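Local coordinates for extracellular ligand-binding receptor (Verminephrobacter eiseniae, PDB 4M88), which probably binds an amino acid or related small solute outside the cytoplasm for an ABC transporter, at residues A[259-270]-A[283-293]. Numbering follows the deposited sequence.
With GOL (glycerol), chain D.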
loop_
_atom_site.group_PDB
_atom_site.type_symbol
_atom_site.label_atom_id
_atom_site.label_comp_id
_atom_site.label_asym_id
_atom_site.label_seq_id
_atom_site.Cartn_x
_atom_site.Cartn_y
_atom_site.Cartn_z
ATOM N N PRO A 259 -11.633 0.676 -5.628
ATOM C CA PRO A 259 -12.360 -0.379 -4.906
ATOM C C PRO A 259 -13.876 -0.219 -4.988
ATOM O O PRO A 259 -14.608 -1.164 -4.692
ATOM C CB PRO A 259 -11.875 -0.223 -3.460
ATOM C CG PRO A 259 -11.403 1.205 -3.358
ATOM C CD PRO A 259 -10.830 1.520 -4.723
ATOM N N ASN A 260 -14.341 0.957 -5.402
ATOM C CA ASN A 260 -15.771 1.205 -5.460
ATOM C C ASN A 260 -16.359 1.332 -6.864
ATOM O O ASN A 260 -17.563 1.534 -7.019
ATOM C CB ASN A 260 -16.121 2.439 -4.618
ATOM C CG ASN A 260 -15.884 2.201 -3.145
ATOM O OD1 ASN A 260 -16.560 1.371 -2.536
ATOM N ND2 ASN A 260 -14.914 2.914 -2.565
ATOM N N ASP A 261 -15.517 1.206 -7.884
ATOM C CA ASP A 261 -16.003 1.240 -9.264
ATOM C C ASP A 261 -16.196 -0.185 -9.778
ATOM O O ASP A 261 -15.694 -1.140 -9.180
ATOM C CB ASP A 261 -15.058 2.040 -10.169
ATOM C CG ASP A 261 -15.138 3.544 -9.921
ATOM O OD1 ASP A 261 -16.234 4.036 -9.562
ATOM O OD2 ASP A 261 -14.105 4.235 -10.088
ATOM N N LYS A 262 -16.926 -0.330 -10.877
ATOM C CA LYS A 262 -17.356 -1.648 -11.331
ATOM C C LYS A 262 -16.908 -1.979 -12.748
ATOM O O LYS A 262 -17.459 -2.870 -13.392
ATOM C CB LYS A 262 -18.875 -1.766 -11.218
ATOM C CG LYS A 262 -19.321 -2.628 -10.059
ATOM C CD LYS A 262 -20.670 -2.196 -9.507
ATOM C CE LYS A 262 -21.483 -3.408 -9.068
ATOM N NZ LYS A 262 -20.651 -4.415 -8.336
HETATM N N MSE A 263 -15.895 -1.264 -13.219
HETATM C CA MSE A 263 -15.403 -1.389 -14.594
HETATM C C MSE A 263 -14.772 -2.747 -14.940
HETATM O O MSE A 263 -15.040 -3.314 -16.000
HETATM C CB MSE A 263 -14.395 -0.268 -14.847
HETATM C CG MSE A 263 -13.604 -0.370 -16.133
HETATM SE SE MSE A 263 -12.849 1.378 -16.539
HETATM C CE MSE A 263 -14.492 2.415 -16.330
ATOM N N LEU A 264 -13.921 -3.249 -14.052
ATOM C CA LEU A 264 -13.177 -4.490 -14.298
ATOM C C LEU A 264 -13.794 -5.695 -13.594
ATOM O O LEU A 264 -14.440 -5.549 -12.561
ATOM C CB LEU A 264 -11.734 -4.346 -13.816
ATOM C CG LEU A 264 -10.914 -3.193 -14.380
ATOM C CD1 LEU A 264 -9.518 -3.206 -13.769
ATOM C CD2 LEU A 264 -10.853 -3.297 -15.882
ATOM N N PRO A 265 -13.587 -6.899 -14.152
ATOM C CA PRO A 265 -14.032 -8.122 -13.479
ATOM C C PRO A 265 -13.487 -8.224 -12.055
ATOM O O PRO A 265 -14.216 -8.651 -11.158
ATOM C CB PRO A 265 -13.435 -9.233 -14.348
ATOM C CG PRO A 265 -13.389 -8.643 -15.712
ATOM C CD PRO A 265 -13.087 -7.169 -15.513
ATOM N N VAL A 266 -12.238 -7.818 -11.832
ATOM C CA VAL A 266 -11.652 -7.964 -10.498
ATOM C C VAL A 266 -12.342 -7.036 -9.475
ATOM O O VAL A 266 -12.471 -7.379 -8.293
ATOM C CB VAL A 266 -10.118 -7.776 -10.521
ATOM C CG1 VAL A 266 -9.745 -6.360 -10.943
ATOM C CG2 VAL A 266 -9.511 -8.138 -9.168
ATOM N N GLN A 267 -12.797 -5.872 -9.928
ATOM C CA GLN A 267 -13.545 -4.976 -9.048
ATOM C C GLN A 267 -14.849 -5.626 -8.601
ATOM O O GLN A 267 -15.224 -5.553 -7.427
ATOM C CB GLN A 267 -13.808 -3.636 -9.735
ATOM C CG GLN A 267 -12.562 -2.755 -9.814
ATOM C CD GLN A 267 -12.704 -1.645 -10.830
ATOM O OE1 GLN A 267 -13.128 -1.881 -11.961
ATOM N NE2 GLN A 267 -12.354 -0.424 -10.431
ATOM N N ARG A 268 -15.539 -6.274 -9.534
ATOM C CA ARG A 268 -16.815 -6.898 -9.216
ATOM C C ARG A 268 -16.640 -8.132 -8.327
ATOM O O ARG A 268 -17.447 -8.371 -7.423
ATOM C CB ARG A 268 -17.565 -7.265 -10.495
ATOM C CG ARG A 268 -17.940 -6.072 -11.338
ATOM C CD ARG A 268 -18.508 -6.514 -12.686
ATOM N NE ARG A 268 -17.973 -5.669 -13.747
ATOM C CZ ARG A 268 -17.315 -6.114 -14.810
ATOM N NH1 ARG A 268 -17.126 -7.412 -14.990
ATOM N NH2 ARG A 268 -16.861 -5.252 -15.706
ATOM N N GLU A 269 -15.590 -8.906 -8.586
ATOM C CA GLU A 269 -15.278 -10.082 -7.770
ATOM C C GLU A 269 -14.873 -9.702 -6.339
ATOM O O GLU A 269 -15.258 -10.368 -5.375
ATOM C CB GLU A 269 -14.184 -10.919 -8.447
ATOM C CG GLU A 269 -14.672 -11.553 -9.753
ATOM C CD GLU A 269 -13.563 -12.139 -10.609
ATOM O OE1 GLU A 269 -12.395 -11.710 -10.477
ATOM O OE2 GLU A 269 -13.877 -13.027 -11.431
ATOM N N PHE A 270 -14.089 -8.636 -6.212
ATOM C CA PHE A 270 -13.750 -8.096 -4.911
ATOM C C PHE A 270 -15.024 -7.646 -4.197
ATOM O O PHE A 270 -15.244 -7.981 -3.043
ATOM C CB PHE A 270 -12.780 -6.921 -5.072
ATOM C CG PHE A 270 -12.716 -6.012 -3.872
ATOM C CD1 PHE A 270 -12.123 -6.440 -2.687
ATOM C CD2 PHE A 270 -13.226 -4.718 -3.941
ATOM C CE1 PHE A 270 -12.059 -5.597 -1.575
ATOM C CE2 PHE A 270 -13.167 -3.872 -2.841
ATOM C CZ PHE A 270 -12.579 -4.311 -1.655
ATOM N N GLU A 283 -19.341 0.801 1.727
ATOM C CA GLU A 283 -18.320 1.423 0.897
ATOM C C GLU A 283 -16.994 0.735 1.203
ATOM O O GLU A 283 -16.792 0.299 2.336
ATOM C CB GLU A 283 -18.228 2.911 1.243
ATOM C CG GLU A 283 -17.535 3.770 0.210
ATOM C CD GLU A 283 -17.550 5.243 0.587
ATOM O OE1 GLU A 283 -18.634 5.759 0.944
ATOM O OE2 GLU A 283 -16.475 5.877 0.533
ATOM N N TYR A 284 -16.104 0.629 0.214
ATOM C CA TYR A 284 -14.831 -0.086 0.410
ATOM C C TYR A 284 -13.611 0.821 0.345
ATOM O O TYR A 284 -13.698 1.949 -0.134
ATOM C CB TYR A 284 -14.692 -1.220 -0.601
ATOM C CG TYR A 284 -15.892 -2.125 -0.569
ATOM C CD1 TYR A 284 -16.354 -2.642 0.634
ATOM C CD2 TYR A 284 -16.596 -2.415 -1.724
ATOM C CE1 TYR A 284 -17.477 -3.447 0.684
ATOM C CE2 TYR A 284 -17.713 -3.217 -1.692
ATOM C CZ TYR A 284 -18.151 -3.729 -0.485
ATOM O OH TYR A 284 -19.268 -4.532 -0.450
ATOM N N THR A 285 -12.476 0.325 0.839
ATOM C CA THR A 285 -11.228 1.089 0.805
ATOM C C THR A 285 -10.148 0.388 -0.019
ATOM O O THR A 285 -10.255 -0.807 -0.339
ATOM C CB THR A 285 -10.647 1.312 2.207
ATOM O OG1 THR A 285 -10.108 0.080 2.705
ATOM C CG2 THR A 285 -11.712 1.813 3.153
ATOM N N GLU A 286 -9.095 1.139 -0.328
ATOM C CA GLU A 286 -7.952 0.624 -1.065
ATOM C C GLU A 286 -7.214 -0.460 -0.273
ATOM O O GLU A 286 -6.663 -1.394 -0.850
ATOM C CB GLU A 286 -6.998 1.776 -1.395
ATOM C CG GLU A 286 -7.585 2.829 -2.355
ATOM C CD GLU A 286 -8.462 3.869 -1.664
ATOM O OE1 GLU A 286 -8.768 3.715 -0.458
ATOM O OE2 GLU A 286 -8.837 4.855 -2.340
ATOM N N PHE A 287 -7.201 -0.348 1.050
ATOM C CA PHE A 287 -6.546 -1.385 1.850
ATOM C C PHE A 287 -7.299 -2.713 1.829
ATOM O O PHE A 287 -6.683 -3.775 1.827
ATOM C CB PHE A 287 -6.298 -0.916 3.279
ATOM C CG PHE A 287 -5.121 0.008 3.396
ATOM C CD1 PHE A 287 -3.921 -0.308 2.764
ATOM C CD2 PHE A 287 -5.224 1.204 4.080
ATOM C CE1 PHE A 287 -2.826 0.555 2.838
ATOM C CE2 PHE A 287 -4.138 2.066 4.165
ATOM C CZ PHE A 287 -2.936 1.738 3.543
ATOM N N GLN A 288 -8.625 -2.661 1.818
ATOM C CA GLN A 288 -9.403 -3.890 1.639
ATOM C C GLN A 288 -9.062 -4.531 0.299
ATOM O O GLN A 288 -8.857 -5.734 0.216
ATOM C CB GLN A 288 -10.903 -3.596 1.728
ATOM C CG GLN A 288 -11.322 -3.250 3.154
ATOM C CD GLN A 288 -12.677 -2.615 3.243
ATOM O OE1 GLN A 288 -13.213 -2.142 2.247
ATOM N NE2 GLN A 288 -13.247 -2.590 4.452
ATOM N N LEU A 289 -8.995 -3.727 -0.753
ATOM C CA LEU A 289 -8.708 -4.277 -2.074
ATOM C C LEU A 289 -7.288 -4.816 -2.135
ATOM O O LEU A 289 -7.041 -5.849 -2.747
ATOM C CB LEU A 289 -8.961 -3.238 -3.175
ATOM C CG LEU A 289 -8.620 -3.683 -4.598
ATOM C CD1 LEU A 289 -9.379 -4.947 -4.965
ATOM C CD2 LEU A 289 -8.972 -2.572 -5.575
ATOM N N GLU A 290 -6.355 -4.128 -1.480
ATOM C CA GLU A 290 -4.967 -4.581 -1.436
ATOM C C GLU A 290 -4.857 -5.928 -0.739
ATOM O O GLU A 290 -4.101 -6.800 -1.177
ATOM C CB GLU A 290 -4.088 -3.556 -0.710
ATOM C CG GLU A 290 -2.608 -3.901 -0.733
ATOM C CD GLU A 290 -1.711 -2.670 -0.673
ATOM O OE1 GLU A 290 -2.206 -1.562 -0.335
ATOM O OE2 GLU A 290 -0.506 -2.805 -0.980
ATOM N N GLY A 291 -5.603 -6.099 0.347
ATOM C CA GLY A 291 -5.555 -7.358 1.082
ATOM C C GLY A 291 -6.155 -8.471 0.240
ATOM O O GLY A 291 -5.633 -9.578 0.176
ATOM N N TYR A 292 -7.253 -8.162 -0.432
ATOM C CA TYR A 292 -7.898 -9.129 -1.309
ATOM C C TYR A 292 -6.956 -9.571 -2.437
ATOM O O TYR A 292 -6.808 -10.765 -2.701
ATOM C CB TYR A 292 -9.191 -8.528 -1.853
ATOM C CG TYR A 292 -9.891 -9.379 -2.896
ATOM C CD1 TYR A 292 -10.835 -10.318 -2.522
ATOM C CD2 TYR A 292 -9.592 -9.240 -4.253
ATOM C CE1 TYR A 292 -11.487 -11.097 -3.471
ATOM C CE2 TYR A 292 -10.232 -10.015 -5.213
ATOM C CZ TYR A 292 -11.168 -10.948 -4.814
ATOM O OH TYR A 292 -11.802 -11.719 -5.756
ATOM N N LEU A 293 -6.309 -8.615 -3.093
ATOM C CA LEU A 293 -5.427 -8.944 -4.221
ATOM C C LEU A 293 -4.149 -9.649 -3.771
ATOM O O LEU A 293 -3.596 -10.484 -4.502
ATOM C CB LEU A 293 -5.082 -7.689 -5.034
ATOM C CG LEU A 293 -6.246 -7.145 -5.866
ATOM C CD1 LEU A 293 -5.919 -5.802 -6.509
ATOM C CD2 LEU A 293 -6.667 -8.149 -6.934
HETATM C C1 GOL D . -11.912 5.425 -3.549
HETATM O O1 GOL D . -13.116 4.811 -3.952
HETATM C C2 GOL D . -11.884 5.608 -2.030
HETATM O O2 GOL D . -10.772 6.428 -1.725
HETATM C C3 GOL D . -13.171 6.277 -1.537
HETATM O O3 GOL D . -13.120 6.460 -0.132
#
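The amide nitrogen ND2 of N260 is shared by two acceptors, the backbone carbonyl of Y284 and a glycerol probably picked up during crystallisation. ND2 lies 2.9 Å from Y284 O, tilted out of that carbonyl plane, and gives a nearly straight bond (170°) to glycerol O1. The same amide works in both directions: its OD1 receives Y284 N at 2.9 Å, in the carbonyl plane and on a lone pair. A side-chain amide thus pairs with the N-H and C=O of one loop residue. Glycerol O2 continues the polar edge to E286 OE2. Just beyond, T285 and Q288 close a capping box at the start of helix 286-303: T285 OG1 accepts from Q288 N, and T285 N donates to Q288 OE1, while Q288 NE2 is hydrogen-bonded to Q26 OE1. P259 CB packs against T285 O and L289 CB.

In this periplasmic-binding-protein fold, helices 265-277 and 286-303 are consecutive, and their short facing segments run almost perpendicular, at 99°. F270, on the first of these helices, makes the largest share of the contact. With CG anti to the backbone N (chi1 161°), its ring reaches across to L289, whose CD1 sits over one face, 3.9 Å from the centroid. The edge of F270 is directed at the face of Y292, an edge-to-face pair with centroids 5.5 Å apart; Y284 CB lies at the F270 edge, and its ring, oblique to that of F270, makes the third member of the aromatic cluster. Y292 also receives F270 CA over its face, and V266 CG2 approaches its edge; the hydroxyl goes on to Q34. Were Y292 replaced by an alanine, F270 CA and the ring edge would probably lose the face they pack on, and Q34 its hydroxyl partner. Further along, V266 CG2 meets L293 CD2 at 3.6 Å.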